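Local structure of phosphate transporter (Thermotoga maritima MSB8, 6L85) at residues S61-K66 with V278-I284. The protein probably imports inorganic phosphate across the membrane in a sodium-dependent manner, as a bacterial relative of the human SLC20 carriers. Residues are numbered along the deposited sequence; the frame is centred on the assembly and turned at random.
Sequences SQTIVK and VPKTVEI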
loop_
_atom_site.group_PDB
_atom_site.type_symbol
_atom_site.label_atom_id
_atom_site.label_comp_id
_atom_site.label_asym_id
_atom_site.label_seq_id
_atom_site.Cartn_x
_atom_site.Cartn_y
_atom_site.Cartn_z
ATOM N N SER B 61 -2.662 -9.126 18.694
ATOM C CA SER B 61 -3.717 -10.138 18.827
ATOM C C SER B 61 -3.220 -11.371 19.589
ATOM O O SER B 61 -3.969 -11.974 20.375
ATOM C CB SER B 61 -4.250 -10.537 17.443
ATOM O OG SER B 61 -4.773 -9.415 16.743
ATOM N N GLN B 62 -1.955 -11.759 19.373
ATOM C CA GLN B 62 -1.389 -12.872 20.138
ATOM C C GLN B 62 -1.347 -12.568 21.638
ATOM O O GLN B 62 -1.634 -13.443 22.470
ATOM C CB GLN B 62 0.012 -13.194 19.633
ATOM C CG GLN B 62 0.033 -13.874 18.282
ATOM C CD GLN B 62 1.329 -13.612 17.570
ATOM O OE1 GLN B 62 2.367 -13.411 18.221
ATOM N NE2 GLN B 62 1.289 -13.579 16.227
ATOM N N THR B 63 -0.998 -11.329 22.004
ATOM C CA THR B 63 -0.936 -10.974 23.421
ATOM C C THR B 63 -2.321 -10.982 24.046
ATOM O O THR B 63 -2.505 -11.470 25.163
ATOM C CB THR B 63 -0.279 -9.614 23.594
ATOM O OG1 THR B 63 1.006 -9.642 22.967
ATOM C CG2 THR B 63 -0.117 -9.274 25.092
ATOM N N ILE B 64 -3.314 -10.451 23.339
ATOM C CA ILE B 64 -4.676 -10.532 23.862
ATOM C C ILE B 64 -5.085 -11.992 24.060
ATOM O O ILE B 64 -5.786 -12.330 25.023
ATOM C CB ILE B 64 -5.662 -9.779 22.945
ATOM C CG1 ILE B 64 -5.316 -8.287 22.916
ATOM C CG2 ILE B 64 -7.116 -9.991 23.391
ATOM C CD1 ILE B 64 -5.340 -7.595 24.267
ATOM N N VAL B 65 -4.647 -12.887 23.166
ATOM C CA VAL B 65 -5.086 -14.275 23.295
ATOM C C VAL B 65 -4.452 -14.945 24.527
ATOM O O VAL B 65 -5.140 -15.647 25.279
ATOM C CB VAL B 65 -4.818 -15.062 21.997
ATOM C CG1 VAL B 65 -4.946 -16.560 22.243
ATOM C CG2 VAL B 65 -5.822 -14.641 20.906
ATOM N N LYS B 66 -3.155 -14.729 24.787
ATOM C CA LYS B 66 -2.593 -15.439 25.940
ATOM C C LYS B 66 -1.787 -14.579 26.916
ATOM O O LYS B 66 -0.996 -15.126 27.691
ATOM C CB LYS B 66 -1.735 -16.617 25.472
ATOM C CG LYS B 66 -0.591 -16.253 24.557
ATOM C CD LYS B 66 0.254 -17.495 24.273
ATOM C CE LYS B 66 -0.622 -18.742 24.146
ATOM N NZ LYS B 66 0.146 -20.003 24.362
ATOM N N VAL B 278 -5.368 -24.380 23.174
ATOM C CA VAL B 278 -4.596 -23.289 22.577
ATOM C C VAL B 278 -3.136 -23.719 22.497
ATOM O O VAL B 278 -2.517 -23.974 23.536
ATOM C CB VAL B 278 -4.741 -21.994 23.390
ATOM C CG1 VAL B 278 -3.955 -20.847 22.746
ATOM C CG2 VAL B 278 -6.199 -21.637 23.529
ATOM N N PRO B 279 -2.551 -23.803 21.304
ATOM C CA PRO B 279 -1.198 -24.363 21.166
ATOM C C PRO B 279 -0.130 -23.473 21.784
ATOM O O PRO B 279 -0.378 -22.356 22.238
ATOM C CB PRO B 279 -1.003 -24.469 19.651
ATOM C CG PRO B 279 -1.979 -23.491 19.080
ATOM C CD PRO B 279 -3.165 -23.509 19.998
ATOM N N LYS B 280 1.090 -24.022 21.797
ATOM C CA LYS B 280 2.258 -23.323 22.319
ATOM C C LYS B 280 2.404 -21.971 21.637
ATOM O O LYS B 280 2.369 -20.911 22.276
ATOM C CB LYS B 280 3.508 -24.178 22.100
ATOM C CG LYS B 280 3.305 -25.684 22.341
ATOM C CD LYS B 280 4.554 -26.519 21.969
ATOM C CE LYS B 280 4.202 -27.751 21.119
ATOM N NZ LYS B 280 5.147 -27.933 19.967
ATOM N N THR B 281 2.552 -21.999 20.321
ATOM C CA THR B 281 2.651 -20.796 19.515
ATOM C C THR B 281 1.312 -20.571 18.810
ATOM O O THR B 281 0.839 -21.441 18.062
ATOM C CB THR B 281 3.806 -20.933 18.521
ATOM O OG1 THR B 281 3.400 -21.744 17.413
ATOM C CG2 THR B 281 4.995 -21.618 19.196
ATOM N N VAL B 282 0.713 -19.404 19.045
ATOM C CA VAL B 282 -0.603 -19.068 18.510
ATOM C C VAL B 282 -0.459 -18.454 17.122
ATOM O O VAL B 282 0.344 -17.538 16.915
ATOM C CB VAL B 282 -1.338 -18.102 19.455
ATOM C CG1 VAL B 282 -2.644 -17.602 18.831
ATOM C CG2 VAL B 282 -1.603 -18.766 20.790
ATOM N N GLU B 283 -1.237 -18.950 16.166
ATOM C CA GLU B 283 -1.349 -18.328 14.852
ATOM C C GLU B 283 -2.727 -17.684 14.751
ATOM O O GLU B 283 -3.749 -18.372 14.886
ATOM C CB GLU B 283 -1.138 -19.351 13.736
ATOM C CG GLU B 283 -0.098 -20.411 14.064
ATOM C CD GLU B 283 -0.379 -21.743 13.372
ATOM O OE1 GLU B 283 -1.569 -22.140 13.282
ATOM O OE2 GLU B 283 0.595 -22.393 12.923
ATOM N N ILE B 284 -2.757 -16.369 14.553
ATOM C CA ILE B 284 -4.029 -15.651 14.468
ATOM C C ILE B 284 -4.670 -15.904 13.108
ATOM O O ILE B 284 -4.083 -15.547 12.074
ATOM C CB ILE B 284 -3.848 -14.144 14.712
ATOM C CG1 ILE B 284 -3.230 -13.898 16.095
ATOM C CG2 ILE B 284 -5.203 -13.427 14.592
ATOM C CD1 ILE B 284 -4.195 -14.194 17.236
HETATM O O HOH W 1 -0.423 -15.040 13.659
#
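In this all-helical membrane transporter, residues 61-66 of helix 58-66 pack against the irregular connection between helices 260-275 and 286-302. On the loop, Val278, Val282 and Ile284 turn their CA-to-CB bonds toward the helix, while Thr281 and Glu283 turn theirs away. With chi1 in t, Val65 sets both methyls against this apolar face: CG1 lies 4.2 Å from CG1 of Val282, and CG2 lies 4.0 Å from CD1 of Ile284. Ile284, in the mm rotamer, also brings CD1 to 3.7 Å from CB of Ser61, whose OG is hydrogen-bonded to O of Gly57, just ahead of helix 58-66. Val282 also touches Ile271 of helix 260-275, and Ile284 touches Leu289 of helix 286-302. Gln62 NE2 reaches a water weakly, at 3.4 Å; that water accepts from Ile284 N at 2.8 Å. Lys66, chi1 p, carries its chain out to the loop, and its CE passes 3.5 Å from Val282 CG2 before NZ donates to two loop carbonyls, Pro279 O and Lys280 O, each 3.2 Å away.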